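Local coordinates for protein putative acyl-CoA thioester hydrolase YbhC (PDB 3GRH) that is a putative acyl-CoA thioesterase of the bacterial outer membrane that belongs to the pectinesterase family yet neither binds pectin nor acts as a pectinesterase, at residues A220-A225 against G244-F249; G277-V282 against N299-Q304; Q304-F309 against G334-G339. All blocks are in the same frame, centred on the assembly; numbering follows the deposited sequence.

Contact 1: residues A220-A225 against G244-F249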
loop_
_atom_site.group_PDB
_atom_site.type_symbol
_atom_site.label_atom_id
_atom_site.label_comp_id
_atom_site.label_asym_id
_atom_site.label_seq_id
_atom_site.Cartn_x
_atom_site.Cartn_y
_atom_site.Cartn_z
ATOM N N ALA A 220 -9.876 9.644 -17.720
ATOM C CA ALA A 220 -10.537 9.034 -16.516
ATOM C C ALA A 220 -10.626 7.507 -16.542
ATOM O O ALA A 220 -11.066 6.894 -15.562
ATOM C CB ALA A 220 -11.938 9.677 -16.293
ATOM N N GLY A 221 -10.161 6.877 -17.615
ATOM C CA GLY A 221 -10.298 5.438 -17.784
ATOM C C GLY A 221 -9.249 4.639 -17.056
ATOM O O GLY A 221 -8.641 5.137 -16.103
ATOM N N ASN A 222 -9.090 3.378 -17.421
ATOM C CA ASN A 222 -8.130 2.510 -16.744
ATOM C C ASN A 222 -6.704 2.863 -17.118
ATOM O O ASN A 222 -6.283 2.714 -18.289
ATOM C CB ASN A 222 -8.457 1.053 -17.103
ATOM C CG ASN A 222 -7.563 0.049 -16.378
ATOM O OD1 ASN A 222 -7.462 0.068 -15.168
ATOM N ND2 ASN A 222 -6.929 -0.862 -17.149
ATOM N N HIS A 223 -5.938 3.341 -16.125
ATOM C CA HIS A 223 -4.568 3.718 -16.273
ATOM C C HIS A 223 -3.779 3.399 -15.037
ATOM O O HIS A 223 -3.422 4.311 -14.317
ATOM C CB HIS A 223 -4.497 5.215 -16.546
ATOM C CG HIS A 223 -5.059 5.585 -17.882
ATOM N ND1 HIS A 223 -4.438 5.230 -19.053
ATOM C CD2 HIS A 223 -6.163 6.286 -18.226
ATOM C CE1 HIS A 223 -5.160 5.683 -20.079
ATOM N NE2 HIS A 223 -6.218 6.323 -19.600
ATOM N N PRO A 224 -3.530 2.112 -14.798
ATOM C CA PRO A 224 -2.779 1.715 -13.594
ATOM C C PRO A 224 -1.411 2.356 -13.646
ATOM O O PRO A 224 -0.680 2.237 -14.618
ATOM C CB PRO A 224 -2.699 0.203 -13.715
ATOM C CG PRO A 224 -3.660 -0.139 -14.775
ATOM C CD PRO A 224 -3.789 0.968 -15.685
ATOM N N ALA A 225 -0.996 2.987 -12.568
ATOM C CA ALA A 225 0.267 3.610 -12.527
ATOM C C ALA A 225 0.778 3.627 -11.073
ATOM O O ALA A 225 0.672 4.642 -10.337
ATOM C CB ALA A 225 0.133 4.983 -13.089
ATOM N N GLY A 244 -0.017 9.284 -6.396
ATOM C CA GLY A 244 -0.456 8.760 -7.658
ATOM C C GLY A 244 -1.896 9.104 -7.935
ATOM O O GLY A 244 -2.415 10.102 -7.413
ATOM N N ARG A 245 -2.474 8.271 -8.795
ATOM C CA ARG A 245 -3.892 8.396 -9.187
ATOM C C ARG A 245 -4.462 6.993 -9.078
ATOM O O ARG A 245 -4.880 6.605 -8.004
ATOM C CB ARG A 245 -4.082 9.008 -10.513
ATOM C CG ARG A 245 -3.599 10.416 -10.618
ATOM C CD ARG A 245 -4.407 11.372 -9.904
ATOM N NE ARG A 245 -3.845 12.731 -10.088
ATOM C CZ ARG A 245 -3.118 13.385 -9.183
ATOM N NH1 ARG A 245 -2.823 12.868 -8.006
ATOM N NH2 ARG A 245 -2.707 14.653 -9.442
ATOM N N GLN A 246 -4.356 6.167 -10.124
ATOM C CA GLN A 246 -4.866 4.776 -10.028
ATOM C C GLN A 246 -3.797 3.816 -9.592
ATOM O O GLN A 246 -2.753 3.767 -10.156
ATOM C CB GLN A 246 -5.484 4.343 -11.366
ATOM C CG GLN A 246 -6.209 3.082 -11.338
ATOM C CD GLN A 246 -6.658 2.606 -12.660
ATOM O OE1 GLN A 246 -7.066 3.405 -13.474
ATOM N NE2 GLN A 246 -6.523 1.278 -12.922
ATOM N N ASN A 247 -4.078 3.071 -8.529
ATOM C CA ASN A 247 -3.215 2.029 -7.971
ATOM C C ASN A 247 -1.903 2.613 -7.422
ATOM O O ASN A 247 -0.840 1.967 -7.542
ATOM C CB ASN A 247 -2.881 0.962 -9.009
ATOM C CG ASN A 247 -4.073 0.185 -9.494
ATOM O OD1 ASN A 247 -4.379 0.224 -10.708
ATOM N ND2 ASN A 247 -4.753 -0.525 -8.596
ATOM N N THR A 248 -1.954 3.712 -6.662
ATOM C CA THR A 248 -0.805 4.310 -6.084
ATOM C C THR A 248 0.148 3.413 -5.280
ATOM O O THR A 248 1.344 3.430 -5.534
ATOM C CB THR A 248 -1.299 5.442 -5.199
ATOM O OG1 THR A 248 -2.048 6.369 -6.001
ATOM C CG2 THR A 248 -0.147 6.139 -4.585
ATOM N N PHE A 249 -0.406 2.643 -4.361
ATOM C CA PHE A 249 0.356 1.771 -3.486
ATOM C C PHE A 249 -0.152 0.348 -3.719
ATOM O O PHE A 249 -1.337 0.113 -3.588
ATOM C CB PHE A 249 0.157 2.251 -2.067
ATOM C CG PHE A 249 0.930 1.443 -1.038
ATOM C CD1 PHE A 249 2.256 1.025 -1.254
ATOM C CD2 PHE A 249 0.369 1.147 0.159
ATOM C CE1 PHE A 249 2.950 0.341 -0.265
ATOM C CE2 PHE A 249 1.068 0.431 1.128
ATOM C CZ PHE A 249 2.323 0.055 0.924
HETATM O O HOH W 1 -9.533 4.580 -13.456
HETATM O O HOH W 2 -3.660 6.661 -12.972
HETATM O O HOH W 3 -1.114 6.363 -10.224
#
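OE1 of Gln-246 takes the backbone N of His-223 at 2.9 Å through an almost straight hydrogen bond (N-H...O 173°) that arrives from above the carbonyl plane. A water also sits 2.7 Å from this OE1, between it and Gly-221 O; this water faces more acceptors than its two protons can serve, so the two bonds need not be made together. The other end of the amide is equally engaged. NE2 of Gln-246 donates within its own amide plane to Asn-222 OD1 at 2.7 Å, the two side chains running nearly perpendicular, their amide planes 33° apart. A longer bond, 3.3 Å, runs from the same NE2 to OD1 of Asn-247, whose ND2 is bonded to Ser-283 OG. With CG trans to the main-chain N (chi1 -171°) and the chain extended beyond it, the glutamine reaches the loop in full length, running alongside Pro-224, whose CB also lies 3.4 Å from Asn-247 OD1. Substituting an alanine for Gln-246 would probably leave His-223 N and Asn-222 OD1 without these partners and Asn-247 OD1 without its amide donor. The backbones meet directly once, Ala-225 N bonding to Gln-246 O at 3.1 Å. Two more waters bridge the backbones: one links His-223 O to Gln-246 N, the other joins Ala-225 O, Arg-245 N and Gln-246 O. Asn-247 lies close to Asp-280, the predicted nucleophile, and Gln-246 is not far from Arg-340, a probable substrate-binding residue. The Gln-Asn-Thr sequence probably matches the Gln-Asp-Thr of pectin methylesterases, with asparagine where their general acid/base aspartate stands, in an active-site cleft on the side of a parallel beta-helix.

Contact 2: residues G277-V282 against N299-Q304; sequences GDVDIV and NSRTQQ
A buried salt bridge between Asp-278 and Arg-301 ties the chain corner that carries Asp-280, the predicted nucleophile of this pectinesterase-like site, to the loop 299-304. The guanidinium grips the carboxylate side-on with two nitrogens, one to each oxygen. NE of Arg-301 reaches the syn lone pair of Asp-278 OD2 at 3.0 Å, while NH2 lies 2.8 Å from OD1 and meets it from above the carboxylate plane. The pairing is therefore twisted rather than flat, with the two planes 48° apart. A bend at chi3 (67°) in an otherwise extended arginine turns NE and NH2 together toward the acid. Asp-278 CG, for its part, stands between its own backbone N and carbonyl carbon (chi1 47°), which brings OD1 back within 2.7 Å of Val-279 N; this amide uses the anti lone pair, so OD1 has two donors. OD2 gains a second as well, from a water 2.6 Å away that also accepts from Arg-301 N. With four bonds to its oxygens, the carboxylate is held against rotation and is probably stabilised as the anion. Methyl groups close in around the ion pair: Thr-302 CG2 lies 3.6 Å from Asp-278 OD2, and Val-279 CG2 is at the guanidinium edge, 3.8 Å from Arg-301 NH2. Just beyond, Thr-302 OG1 accepts from Gln-304 N in an ST turn that shapes the loop. The remaining guanidinium nitrogen, NH1, bonds to the carbonyls of Asp-219 and Gly-221, so Arg-301 fastens a third loop too. Segment 277-282 links strand 274-277 to strand 283-284, and segment 299-304 leads from strand 294-297 toward strand 307-311, whose Tyr-307 touches both Val-279 and Asp-280.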
loop_
_atom_site.group_PDB
_atom_site.type_symbol
_atom_site.label_atom_id
_atom_site.label_comp_id
_atom_site.label_asym_id
_atom_site.label_seq_id
_atom_site.Cartn_x
_atom_site.Cartn_y
_atom_site.Cartn_z
ATOM N N GLY A 277 -4.464 9.403 -4.250
ATOM C CA GLY A 277 -4.832 8.820 -5.513
ATOM C C GLY A 277 -6.297 8.995 -5.773
ATOM O O GLY A 277 -6.952 9.832 -5.166
ATOM N N ASP A 278 -6.800 8.200 -6.712
ATOM C CA ASP A 278 -8.240 8.181 -6.963
ATOM C C ASP A 278 -8.876 6.792 -6.927
ATOM O O ASP A 278 -9.649 6.483 -6.028
ATOM C CB ASP A 278 -8.624 8.984 -8.238
ATOM C CG ASP A 278 -7.770 8.693 -9.460
ATOM O OD1 ASP A 278 -7.393 7.528 -9.751
ATOM O OD2 ASP A 278 -7.573 9.675 -10.238
ATOM N N VAL A 279 -8.537 5.954 -7.882
ATOM C CA VAL A 279 -9.121 4.614 -8.048
ATOM C C VAL A 279 -8.154 3.568 -7.521
ATOM O O VAL A 279 -7.037 3.419 -7.956
ATOM C CB VAL A 279 -9.387 4.374 -9.519
ATOM C CG1 VAL A 279 -9.814 2.919 -9.806
ATOM C CG2 VAL A 279 -10.457 5.356 -9.990
ATOM N N ASP A 280 -8.607 2.827 -6.524
ATOM C CA ASP A 280 -7.852 1.745 -5.907
ATOM C C ASP A 280 -6.513 2.228 -5.432
ATOM O O ASP A 280 -5.474 1.670 -5.830
ATOM C CB ASP A 280 -7.789 0.567 -6.883
ATOM C CG ASP A 280 -9.158 0.039 -7.298
ATOM O OD1 ASP A 280 -10.180 0.247 -6.624
ATOM O OD2 ASP A 280 -9.229 -0.685 -8.367
ATOM N N ILE A 281 -6.534 3.193 -4.521
ATOM C CA ILE A 281 -5.350 3.870 -4.097
ATOM C C ILE A 281 -4.403 2.886 -3.409
ATOM O O ILE A 281 -3.209 2.981 -3.569
ATOM C CB ILE A 281 -5.717 5.022 -3.212
ATOM C CG1 ILE A 281 -6.707 5.986 -3.895
ATOM C CG2 ILE A 281 -4.467 5.752 -2.728
ATOM C CD1 ILE A 281 -7.163 7.037 -2.917
ATOM N N VAL A 282 -4.928 2.011 -2.575
ATOM C CA VAL A 282 -4.124 0.973 -1.868
ATOM C C VAL A 282 -4.702 -0.382 -2.286
ATOM O O VAL A 282 -5.844 -0.634 -2.076
ATOM C CB VAL A 282 -4.224 1.107 -0.347
ATOM C CG1 VAL A 282 -3.575 -0.104 0.278
ATOM C CG2 VAL A 282 -3.597 2.454 0.071
ATOM N N ASN A 299 -9.670 14.519 -7.368
ATOM C CA ASN A 299 -10.620 14.376 -8.468
ATOM C C ASN A 299 -10.186 15.141 -9.730
ATOM O O ASN A 299 -11.021 15.456 -10.583
ATOM C CB ASN A 299 -12.035 14.788 -8.050
ATOM C CG ASN A 299 -12.159 16.246 -7.816
ATOM O OD1 ASN A 299 -11.160 16.957 -7.627
ATOM N ND2 ASN A 299 -13.405 16.725 -7.753
ATOM N N SER A 300 -8.872 15.307 -9.896
ATOM C CA SER A 300 -8.316 16.019 -11.047
ATOM C C SER A 300 -8.275 15.154 -12.320
ATOM O O SER A 300 -8.300 15.685 -13.479
ATOM C CB SER A 300 -6.927 16.548 -10.724
ATOM O OG SER A 300 -6.202 15.618 -9.970
ATOM N N ARG A 301 -8.205 13.842 -12.156
ATOM C CA ARG A 301 -8.146 12.961 -13.316
ATOM C C ARG A 301 -9.533 12.384 -13.607
ATOM O O ARG A 301 -9.961 12.283 -14.763
ATOM C CB ARG A 301 -7.137 11.818 -13.112
ATOM C CG ARG A 301 -6.959 10.944 -14.303
ATOM C CD ARG A 301 -6.161 9.751 -13.934
ATOM N NE ARG A 301 -6.850 8.842 -13.001
ATOM C CZ ARG A 301 -7.459 7.720 -13.357
ATOM N NH1 ARG A 301 -7.539 7.384 -14.650
ATOM N NH2 ARG A 301 -8.005 6.930 -12.446
ATOM N N THR A 302 -10.233 12.004 -12.545
ATOM C CA THR A 302 -11.584 11.442 -12.661
ATOM C C THR A 302 -12.477 12.032 -11.610
ATOM O O THR A 302 -12.062 12.262 -10.459
ATOM C CB THR A 302 -11.622 9.888 -12.654
ATOM O OG1 THR A 302 -12.991 9.429 -12.712
ATOM C CG2 THR A 302 -10.984 9.302 -11.461
ATOM N N GLN A 303 -13.692 12.361 -12.037
ATOM C CA GLN A 303 -14.674 12.855 -11.120
ATOM C C GLN A 303 -15.789 11.845 -10.893
ATOM O O GLN A 303 -16.760 12.115 -10.157
ATOM C CB GLN A 303 -15.247 14.168 -11.665
ATOM C CG GLN A 303 -14.254 15.270 -11.624
ATOM C CD GLN A 303 -14.890 16.592 -11.248
ATOM O OE1 GLN A 303 -16.007 16.903 -11.666
ATOM N NE2 GLN A 303 -14.179 17.377 -10.435
ATOM N N GLN A 304 -15.702 10.694 -11.545
ATOM C CA GLN A 304 -16.829 9.751 -11.529
ATOM C C GLN A 304 -16.747 8.661 -10.462
ATOM O O GLN A 304 -17.755 8.011 -10.153
ATOM C CB GLN A 304 -16.997 9.039 -12.881
ATOM C CG GLN A 304 -15.733 8.555 -13.594
ATOM C CD GLN A 304 -16.001 8.179 -15.058
ATOM O OE1 GLN A 304 -15.216 8.523 -15.964
ATOM N NE2 GLN A 304 -17.133 7.495 -15.304
HETATM O O HOH W 4 -8.598 12.016 -9.955
#

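Contact 3: residues Q304-F309 against G334-G339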
loop_
_atom_site.group_PDB
_atom_site.type_symbol
_atom_site.label_atom_id
_atom_site.label_comp_id
_atom_site.label_asym_id
_atom_site.label_seq_id
_atom_site.Cartn_x
_atom_site.Cartn_y
_atom_site.Cartn_z
ATOM N N GLN A 304 -15.702 10.694 -11.545
ATOM C CA GLN A 304 -16.829 9.751 -11.529
ATOM C C GLN A 304 -16.747 8.661 -10.462
ATOM O O GLN A 304 -17.755 8.011 -10.153
ATOM C CB GLN A 304 -16.997 9.039 -12.881
ATOM C CG GLN A 304 -15.733 8.555 -13.594
ATOM C CD GLN A 304 -16.001 8.179 -15.058
ATOM O OE1 GLN A 304 -15.216 8.523 -15.964
ATOM N NE2 GLN A 304 -17.133 7.495 -15.304
ATOM N N GLU A 305 -15.555 8.411 -9.960
ATOM C CA GLU A 305 -15.358 7.296 -9.053
ATOM C C GLU A 305 -14.054 7.441 -8.317
ATOM O O GLU A 305 -13.128 8.112 -8.789
ATOM C CB GLU A 305 -15.338 5.987 -9.831
ATOM C CG GLU A 305 -14.167 5.928 -10.862
ATOM C CD GLU A 305 -14.228 4.687 -11.771
ATOM O OE1 GLU A 305 -14.859 3.673 -11.390
ATOM O OE2 GLU A 305 -13.628 4.746 -12.890
ATOM N N ALA A 306 -14.005 6.820 -7.141
ATOM C CA ALA A 306 -12.803 6.799 -6.350
ATOM C C ALA A 306 -12.992 5.767 -5.302
ATOM O O ALA A 306 -14.061 5.622 -4.801
ATOM C CB ALA A 306 -12.600 8.135 -5.652
ATOM N N TYR A 307 -11.945 5.022 -4.998
ATOM C CA TYR A 307 -11.983 3.905 -4.051
ATOM C C TYR A 307 -10.672 3.843 -3.312
ATOM O O TYR A 307 -9.672 3.651 -3.958
ATOM C CB TYR A 307 -12.190 2.540 -4.726
ATOM C CG TYR A 307 -13.203 2.527 -5.840
ATOM C CD1 TYR A 307 -14.565 2.408 -5.596
ATOM C CD2 TYR A 307 -12.772 2.734 -7.138
ATOM C CE1 TYR A 307 -15.462 2.451 -6.672
ATOM C CE2 TYR A 307 -13.693 2.819 -8.192
ATOM C CZ TYR A 307 -15.009 2.661 -7.929
ATOM O OH TYR A 307 -15.923 2.676 -9.006
ATOM N N VAL A 308 -10.661 3.954 -1.988
ATOM C CA VAL A 308 -9.435 4.006 -1.292
ATOM C C VAL A 308 -8.737 2.669 -1.254
ATOM O O VAL A 308 -7.591 2.528 -1.624
ATOM C CB VAL A 308 -9.572 4.570 0.117
ATOM C CG1 VAL A 308 -8.203 4.631 0.825
ATOM C CG2 VAL A 308 -10.248 5.969 0.008
ATOM N N PHE A 309 -9.450 1.632 -0.781
ATOM C CA PHE A 309 -8.847 0.322 -0.582
ATOM C C PHE A 309 -9.370 -0.723 -1.536
ATOM O O PHE A 309 -10.591 -0.854 -1.727
ATOM C CB PHE A 309 -9.151 -0.166 0.853
ATOM C CG PHE A 309 -8.514 0.629 1.904
ATOM C CD1 PHE A 309 -7.145 0.586 2.122
ATOM C CD2 PHE A 309 -9.300 1.401 2.697
ATOM C CE1 PHE A 309 -6.576 1.412 3.064
ATOM C CE2 PHE A 309 -8.741 2.154 3.696
ATOM C CZ PHE A 309 -7.386 2.163 3.856
ATOM N N GLY A 334 -19.658 13.538 -2.527
ATOM C CA GLY A 334 -20.130 12.216 -2.151
ATOM C C GLY A 334 -19.917 11.113 -3.149
ATOM O O GLY A 334 -20.637 10.135 -3.138
ATOM N N VAL A 335 -18.910 11.241 -4.000
ATOM C CA VAL A 335 -18.628 10.259 -5.032
ATOM C C VAL A 335 -17.717 9.166 -4.468
ATOM O O VAL A 335 -17.952 7.969 -4.654
ATOM C CB VAL A 335 -17.983 10.973 -6.214
ATOM C CG1 VAL A 335 -17.136 10.010 -7.149
ATOM C CG2 VAL A 335 -19.073 11.758 -6.919
ATOM N N ALA A 336 -16.703 9.615 -3.736
ATOM C CA ALA A 336 -15.633 8.720 -3.247
ATOM C C ALA A 336 -16.150 7.628 -2.310
ATOM O O ALA A 336 -17.002 7.810 -1.487
ATOM C CB ALA A 336 -14.582 9.536 -2.542
ATOM N N GLN A 337 -15.555 6.460 -2.451
ATOM C CA GLN A 337 -15.883 5.329 -1.620
ATOM C C GLN A 337 -14.656 4.786 -0.911
ATOM O O GLN A 337 -13.546 5.038 -1.292
ATOM C CB GLN A 337 -16.560 4.274 -2.504
ATOM C CG GLN A 337 -17.974 4.649 -2.824
ATOM C CD GLN A 337 -18.608 3.789 -3.920
ATOM O OE1 GLN A 337 -18.089 3.756 -5.051
ATOM N NE2 GLN A 337 -19.728 3.173 -3.630
ATOM N N LEU A 338 -14.871 4.063 0.198
ATOM C CA LEU A 338 -13.764 3.562 1.023
ATOM C C LEU A 338 -13.081 2.413 0.380
ATOM O O LEU A 338 -11.884 2.139 0.662
ATOM C CB LEU A 338 -14.253 3.212 2.381
ATOM C CG LEU A 338 -14.808 4.322 3.241
ATOM C CD1 LEU A 338 -15.394 3.682 4.512
ATOM C CD2 LEU A 338 -13.693 5.297 3.535
ATOM N N GLY A 339 -13.775 1.665 -0.505
ATOM C CA GLY A 339 -13.087 0.563 -1.117
ATOM C C GLY A 339 -13.959 -0.352 -1.947
ATOM O O GLY A 339 -15.157 -0.136 -2.087
HETATM O O HOH W 5 -16.834 5.973 -6.354
#
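Three backbone hydrogen bonds join segments 304-309 and 334-339 as parallel neighbours: Gln-337 N to Ala-306 O at 2.9 Å, Val-308 N to Gln-337 O at 3.2 Å, and Phe-309 N to Leu-338 O at 2.9 Å. A weaker CA-H...O contact from Tyr-307 CA to Gln-337 O adds to them. Gly-339 suits this register, because a CB there would run into Phe-309 O. Near the start of the pair a water accepts from Ala-306 N and lies close to both Val-335 O and Gln-337 OE1.

Among the polar side chains, those of Tyr-307 and Gln-337 run alongside each other in the same direction. Their ring and amide planes are 38° apart, and OE1 of Gln-337 comes within 3.4 Å of Tyr-307 CE1, while its NE2 is bonded to Lys-367 O. The phenol OH donates to the anti lone pair of Glu-305 OE1 at 2.8 Å, an anchor that helps fix the ring, which also makes a cation-pi contact with Arg-340.

Van der Waals contacts complete the pairing. The apolar one joins CB of Ala-306 to CB of Ala-336 at 3.9 Å, and Val-335 CG1, trans to its own N (chi1 158°), presses on the peptide between Gln-304 and Glu-305 at 3.6 Å from Gln-304 C. Within its own strand, Val-308 CG1 sits 3.8 Å above the plane of the Phe-309 ring, over its centre.

Parallel strands paired from one turn to the next, as Tyr-307 with Gln-337 and Phe-309 with Gly-339, are characteristic of the right-handed parallel beta-helix, the fold of the pectinesterase family.

In the fold
All three contacts join successive turns of the beta-helix along the active-site side, but their chemistry changes from place to place. Contact 1, partly buried with exposed residues at its margin, works through side-chain amides and waters; contact 2 is a buried ion pair between loops; contact 3, also buried, is mainly strand-to-strand backbone bonding. Contacts 1 and 2 are tied by Arg-301 and by a probable backbone bond from Asp-278 N to Arg-245 O. Contacts 2 and 3 share Gln-304 and are joined by probable backbone bonds from Tyr-307 N to Asp-278 O and from Val-282 N to Val-308 O. Asn-247 of contact 1 and Tyr-307 of contact 3 both lie close to Asp-280 of contact 2.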